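Galactose/lactose metabolism regulatory protein GAL80 (Saccharomyces cerevisiae, PDB 3BTV) represses the galactose/lactose metabolic genes by binding the activator GAL4 and blocking its transcriptional activation when no inducing sugar is present. Local coordinates at the interface of chains A and B. Sequence-based numbering; all coordinates share one arbitrary frame. Chains: chain A/B, Galactose/lactose metabolism regulatory protein GAL80.

The three patches form a line along the face where the two chains meet. Contact 1 and contact 2 are about 12 Å apart between the centres of their C-alpha atoms, contact 2 and contact 3 about 10 Å, and contacts 1 and 3 about 21 Å. B:Ser279 belongs to both contact 1 and contact 2. Strands 176-184 and 276-283 supply residues to all three, so the interface is largely sheet against sheet. The two-fold axis makes B:Leu266 against A:Pro277 and A:Ser279 in contact 1 the twin of A:Leu266 against B:Pro277 and B:Ser279 in contact 2, though the pairing may be specific to the crystal.

Contact 1: the interface of chains A and B. Residues chain A 180, 268, 277-279; chain B 266, 279-281.
B:Leu266 reaches from strand 264-271 onto the sheet of chain A, and each step of its side chain meets something different. Its CB lies 3.5 Å from the amide nitrogen NE2 of A:Gln268, the two side chains running antiparallel, side by side. With CG anti to its own carbonyl carbon (chi1 -61°), the branch point faces the ring of A:Pro277. From there CD1 comes to 3.7 Å from the carbonyl O of A:Val278, while CD2 sits 3.7 Å from CB of A:Ser279. A branched aliphatic tip suits this place because it spreads over proline and serine carbons together.

Beside it the contact turns polar, and small serines leave room for water. The hydroxyls OG of A:Ser279 and B:Ser279 are joined through one water rather than directly. Another water links OG of A:Ser279 with A:Gln268 NE2, and lies at the longer distance of 3.3 Å from the carbonyl O of B:Cys280. The amide of glutamine can thus pack against leucine and still bond a water through NE2. A third water connects the carboxylate of A:Glu180 to B:Ser281: it is 2.8 Å from OE2 of A:Glu180 and 2.8 Å from OG of B:Ser281.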
loop_
_atom_site.group_PDB
_atom_site.type_symbol
_atom_site.label_atom_id
_atom_site.label_comp_id
_atom_site.label_asym_id
_atom_site.label_seq_id
_atom_site.Cartn_x
_atom_site.Cartn_y
_atom_site.Cartn_z
ATOM N N GLU A 180 4.083 -0.299 6.147
ATOM C CA GLU A 180 3.119 -0.902 5.220
ATOM C C GLU A 180 2.248 -1.934 5.931
ATOM O O GLU A 180 2.711 -2.716 6.780
ATOM C CB GLU A 180 3.812 -1.594 4.025
ATOM C CG GLU A 180 4.519 -0.663 3.058
ATOM C CD GLU A 180 5.997 -0.554 3.338
ATOM O OE1 GLU A 180 6.661 -1.619 3.354
ATOM O OE2 GLU A 180 6.489 0.586 3.531
ATOM N N GLN A 268 -3.860 5.547 2.960
ATOM C CA GLN A 268 -2.485 6.022 3.115
ATOM C C GLN A 268 -2.492 7.266 3.956
ATOM O O GLN A 268 -3.453 8.028 3.906
ATOM C CB GLN A 268 -1.813 6.275 1.760
ATOM C CG GLN A 268 -2.452 7.367 0.949
ATOM C CD GLN A 268 -1.914 7.457 -0.471
ATOM O OE1 GLN A 268 -2.079 8.480 -1.147
ATOM N NE2 GLN A 268 -1.275 6.391 -0.935
ATOM N N PRO A 277 5.317 8.026 6.647
ATOM C CA PRO A 277 4.445 7.467 5.606
ATOM C C PRO A 277 3.892 6.076 5.988
ATOM O O PRO A 277 4.647 5.172 6.330
ATOM C CB PRO A 277 5.378 7.337 4.391
ATOM C CG PRO A 277 6.611 8.098 4.738
ATOM C CD PRO A 277 6.717 8.129 6.213
ATOM N N VAL A 278 2.576 5.927 5.917
ATOM C CA VAL A 278 1.893 4.670 6.199
ATOM C C VAL A 278 1.068 4.319 4.973
ATOM O O VAL A 278 0.292 5.134 4.484
ATOM C CB VAL A 278 0.943 4.770 7.409
ATOM C CG1 VAL A 278 0.237 3.417 7.643
ATOM C CG2 VAL A 278 1.683 5.249 8.671
ATOM N N SER A 279 1.272 3.121 4.445
ATOM C CA SER A 279 0.504 2.657 3.294
ATOM C C SER A 279 -0.266 1.379 3.651
ATOM O O SER A 279 0.308 0.428 4.164
ATOM C CB SER A 279 1.453 2.364 2.124
ATOM O OG SER A 279 0.727 1.827 1.034
ATOM N N LEU B 266 3.872 7.699 -1.660
ATOM C CA LEU B 266 2.691 6.868 -1.403
ATOM C C LEU B 266 1.758 7.145 -2.543
ATOM O O LEU B 266 1.487 8.301 -2.860
ATOM C CB LEU B 266 1.989 7.237 -0.094
ATOM C CG LEU B 266 2.769 7.093 1.215
ATOM C CD1 LEU B 266 1.955 7.646 2.376
ATOM C CD2 LEU B 266 3.150 5.642 1.474
ATOM N N SER B 279 -2.478 -0.141 -4.792
ATOM C CA SER B 279 -1.805 0.502 -3.666
ATOM C C SER B 279 -0.295 0.421 -3.846
ATOM O O SER B 279 0.258 -0.661 -4.088
ATOM C CB SER B 279 -2.207 -0.189 -2.354
ATOM O OG SER B 279 -1.441 0.300 -1.259
ATOM N N CYS B 280 0.380 1.544 -3.654
ATOM C CA CYS B 280 1.789 1.601 -3.971
ATOM C C CYS B 280 2.629 2.417 -3.004
ATOM O O CYS B 280 2.274 3.542 -2.640
ATOM C CB CYS B 280 1.965 2.141 -5.381
ATOM S SG CYS B 280 3.665 2.419 -5.769
ATOM N N SER B 281 3.761 1.847 -2.608
ATOM C CA SER B 281 4.685 2.536 -1.706
ATOM C C SER B 281 6.104 2.411 -2.241
ATOM O O SER B 281 6.619 1.296 -2.402
ATOM C CB SER B 281 4.593 1.933 -0.305
ATOM O OG SER B 281 5.410 2.626 0.615
HETATM O O HOH W 1 -0.238 3.933 -0.586
HETATM O O HOH W 2 5.060 3.034 3.366
HETATM O O HOH W 3 0.580 -0.733 0.172
#

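Contact 2: the interface of chains A and B. Residues chain A 237, 239, 264, 266; chain B 178, 180, 269, 277, 279.
A:His264 and A:Leu266, on extended strand 264-271, face B:Pro277 at the start of strand 276-283, where phi of -66° and psi of 129° keep the proline backbone extended too. The pyrrolidine ring of B:Pro277 fits into the corner made by two aromatic rings set almost at right angles. On one, CG stands over the centre of the A:Phe237 face, 3.8 Å from the ring centroid, a CH-pi contact. On the other, CB lies over the face of the A:His264 imidazole, 3.9 Å from its centroid, with the proline CG offset toward the rim. Proline suits such a corner, since its rigid, compact ring presents C-H groups to both aromatic faces and has little freedom to lose.

A chi1 of -151°, roughly anti to the backbone N, carries the imidazole out to the proline, and CD2 of A:Leu266 lies at its edge, in plane, which may help hold it. Replacing A:Phe237 by an alanine would probably open a gap on that side of B:Pro277 and cost its CG the CH-pi contact with the phenylalanine, leaving the imidazole as its aromatic neighbour. A:Leu266 meets the proline at about a right angle, and its CD1 lies 3.7 Å from the carbonyl O of B:Gly269.

At the far end of the imidazole, NE2 of A:His264 lies 4.5 Å from OE2 of B:Glu180, near enough that the carboxylate may favour a protonated histidine. The same NE2 approaches CB of B:Ser178 at 3.6 Å.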
loop_
_atom_site.group_PDB
_atom_site.type_symbol
_atom_site.label_atom_id
_atom_site.label_comp_id
_atom_site.label_asym_id
_atom_site.label_seq_id
_atom_site.Cartn_x
_atom_site.Cartn_y
_atom_site.Cartn_z
ATOM N N PHE A 237 -14.150 0.727 -1.489
ATOM C CA PHE A 237 -14.713 0.102 -2.687
ATOM C C PHE A 237 -15.868 -0.839 -2.389
ATOM O O PHE A 237 -15.819 -1.636 -1.446
ATOM C CB PHE A 237 -13.631 -0.706 -3.408
ATOM C CG PHE A 237 -12.502 0.120 -3.939
ATOM C CD1 PHE A 237 -11.506 0.576 -3.092
ATOM C CD2 PHE A 237 -12.421 0.422 -5.286
ATOM C CE1 PHE A 237 -10.443 1.326 -3.585
ATOM C CE2 PHE A 237 -11.356 1.180 -5.783
ATOM C CZ PHE A 237 -10.366 1.623 -4.927
ATOM N N ASN A 239 -16.721 -3.098 -5.121
ATOM C CA ASN A 239 -16.592 -3.690 -6.446
ATOM C C ASN A 239 -17.304 -5.042 -6.504
ATOM O O ASN A 239 -17.367 -5.661 -7.547
ATOM C CB ASN A 239 -15.108 -3.886 -6.803
ATOM C CG ASN A 239 -14.448 -2.610 -7.297
ATOM O OD1 ASN A 239 -15.111 -1.618 -7.566
ATOM N ND2 ASN A 239 -13.135 -2.636 -7.421
ATOM N N HIS A 264 -13.125 -3.511 -0.419
ATOM C CA HIS A 264 -11.718 -3.118 -0.408
ATOM C C HIS A 264 -11.482 -1.752 0.217
ATOM O O HIS A 264 -12.300 -0.853 0.092
ATOM C CB HIS A 264 -11.122 -3.155 -1.819
ATOM C CG HIS A 264 -9.653 -3.454 -1.849
ATOM N ND1 HIS A 264 -8.687 -2.468 -1.776
ATOM C CD2 HIS A 264 -8.984 -4.632 -1.939
ATOM C CE1 HIS A 264 -7.488 -3.027 -1.824
ATOM N NE2 HIS A 264 -7.640 -4.336 -1.939
ATOM N N LEU A 266 -8.335 1.124 0.415
ATOM C CA LEU A 266 -6.996 1.664 0.219
ATOM C C LEU A 266 -6.845 2.823 1.180
ATOM O O LEU A 266 -7.704 3.709 1.223
ATOM C CB LEU A 266 -6.817 2.186 -1.203
ATOM C CG LEU A 266 -6.877 1.191 -2.370
ATOM C CD1 LEU A 266 -6.743 1.972 -3.663
ATOM C CD2 LEU A 266 -5.768 0.107 -2.285
ATOM N N SER B 178 -7.334 -6.819 -7.263
ATOM C CA SER B 178 -6.543 -5.754 -6.618
ATOM C C SER B 178 -5.057 -5.913 -6.886
ATOM O O SER B 178 -4.606 -6.985 -7.314
ATOM C CB SER B 178 -6.803 -5.724 -5.101
ATOM O OG SER B 178 -6.347 -6.898 -4.472
ATOM N N GLU B 180 -0.914 -4.655 -5.451
ATOM C CA GLU B 180 0.010 -3.898 -4.588
ATOM C C GLU B 180 1.393 -3.821 -5.187
ATOM O O GLU B 180 1.919 -4.789 -5.752
ATOM C CB GLU B 180 0.104 -4.491 -3.171
ATOM C CG GLU B 180 -1.218 -4.451 -2.383
ATOM C CD GLU B 180 -2.126 -5.616 -2.730
ATOM O OE1 GLU B 180 -1.572 -6.722 -2.899
ATOM O OE2 GLU B 180 -3.370 -5.433 -2.833
ATOM N N GLY B 269 -4.663 4.291 -6.242
ATOM C CA GLY B 269 -5.549 4.660 -7.320
ATOM C C GLY B 269 -6.352 3.504 -7.843
ATOM O O GLY B 269 -6.251 2.376 -7.341
ATOM N N PRO B 277 -8.524 -1.500 -7.401
ATOM C CA PRO B 277 -7.701 -0.827 -6.393
ATOM C C PRO B 277 -6.215 -1.146 -6.581
ATOM O O PRO B 277 -5.826 -2.315 -6.685
ATOM C CB PRO B 277 -8.184 -1.436 -5.072
ATOM C CG PRO B 277 -9.441 -2.191 -5.396
ATOM C CD PRO B 277 -9.396 -2.542 -6.829
ATOM N N SER B 279 -2.478 -0.141 -4.792
ATOM C CA SER B 279 -1.805 0.502 -3.666
ATOM C C SER B 279 -0.295 0.421 -3.846
ATOM O O SER B 279 0.258 -0.661 -4.088
ATOM C CB SER B 279 -2.207 -0.189 -2.354
ATOM O OG SER B 279 -1.441 0.300 -1.259
#

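Contact 3: the interface of chains A and B. Residues chain A 190, 240, 283; chain B 177, 302.
This is the outer, loop-and-strand portion of the two-fold symmetric interface between the two copies in the deposited assembly, which may or may not be the biological pair; here A:Tyr190, on a loop, meets B:Asn177 and B:Thr302, and a direct hydrogen bond links the chains. The side-chain amide of B:Asn177 gives its ND2 N-H to the phenol oxygen OH of A:Tyr190 at 2.8 Å. The bond bends to 152° at the hydrogen, and the oxygen is tilted somewhat out of the amide plane. Asparagine suits the place because a short side chain ends in an amide that can give an N-H to the phenol; CG anti to the backbone N (chi1 173°) brings that amide to the tyrosine. Ring and amide planes stand 69° apart. A:Lys283 is poorly ordered; its side-chain nitrogen NZ is modelled 3.5 Å from the amide oxygen OD1 of B:Asn177.

Within chain A, CD1 of A:Ile240 covers one face of the phenol ring, 3.5 Å above its centre, and would steady it. Tyrosine suits this spot by combining a broad face for carbon with a polar tip. On the opposite side B:Thr302 crosses at about a right angle, its methyl under the C-O end, with CG2 3.3 Å from OH of A:Tyr190.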
loop_
_atom_site.group_PDB
_atom_site.type_symbol
_atom_site.label_atom_id
_atom_site.label_comp_id
_atom_site.label_asym_id
_atom_site.label_seq_id
_atom_site.Cartn_x
_atom_site.Cartn_y
_atom_site.Cartn_z
ATOM N N TYR A 190 -15.817 -12.460 -2.553
ATOM C CA TYR A 190 -16.786 -12.932 -3.551
ATOM C C TYR A 190 -17.827 -13.888 -2.966
ATOM O O TYR A 190 -18.892 -14.099 -3.548
ATOM C CB TYR A 190 -16.055 -13.572 -4.745
ATOM C CG TYR A 190 -15.230 -12.567 -5.522
ATOM C CD1 TYR A 190 -13.863 -12.445 -5.295
ATOM C CD2 TYR A 190 -15.825 -11.705 -6.447
ATOM C CE1 TYR A 190 -13.103 -11.528 -5.994
ATOM C CE2 TYR A 190 -15.071 -10.774 -7.149
ATOM C CZ TYR A 190 -13.707 -10.691 -6.912
ATOM O OH TYR A 190 -12.929 -9.776 -7.596
ATOM N N ILE A 240 -17.803 -5.499 -5.361
ATOM C CA ILE A 240 -18.486 -6.788 -5.274
ATOM C C ILE A 240 -19.870 -6.578 -4.660
ATOM O O ILE A 240 -20.111 -6.966 -3.522
ATOM C CB ILE A 240 -17.661 -7.825 -4.436
ATOM C CG1 ILE A 240 -16.202 -7.869 -4.905
ATOM C CG2 ILE A 240 -18.296 -9.208 -4.511
ATOM C CD1 ILE A 240 -15.311 -8.850 -4.120
ATOM N N LYS A 283 -8.180 -6.147 1.755
ATOM C CA LYS A 283 -9.063 -6.878 0.842
ATOM C C LYS A 283 -10.268 -7.390 1.626
ATOM O O LYS A 283 -10.136 -7.850 2.762
ATOM C CB LYS A 283 -8.300 -8.063 0.212
ATOM C CG LYS A 283 -7.002 -7.657 -0.469
ATOM C CD LYS A 283 -6.089 -8.847 -0.730
ATOM C CE LYS A 283 -6.367 -9.484 -2.084
ATOM N NZ LYS A 283 -7.765 -9.987 -2.210
ATOM N N ASN B 177 -8.694 -8.402 -9.188
ATOM C CA ASN B 177 -9.393 -7.900 -8.035
ATOM C C ASN B 177 -8.654 -6.717 -7.391
ATOM O O ASN B 177 -9.277 -5.727 -7.015
ATOM C CB ASN B 177 -9.596 -9.004 -7.003
ATOM C CG ASN B 177 -10.173 -8.468 -5.704
ATOM O OD1 ASN B 177 -9.439 -8.195 -4.761
ATOM N ND2 ASN B 177 -11.493 -8.280 -5.664
ATOM N N THR B 302 -9.092 -13.203 -9.691
ATOM C CA THR B 302 -10.163 -14.025 -9.130
ATOM C C THR B 302 -9.840 -15.508 -9.232
ATOM O O THR B 302 -10.377 -16.295 -8.464
ATOM C CB THR B 302 -11.514 -13.776 -9.821
ATOM O OG1 THR B 302 -11.343 -13.905 -11.229
ATOM C CG2 THR B 302 -12.024 -12.351 -9.513
#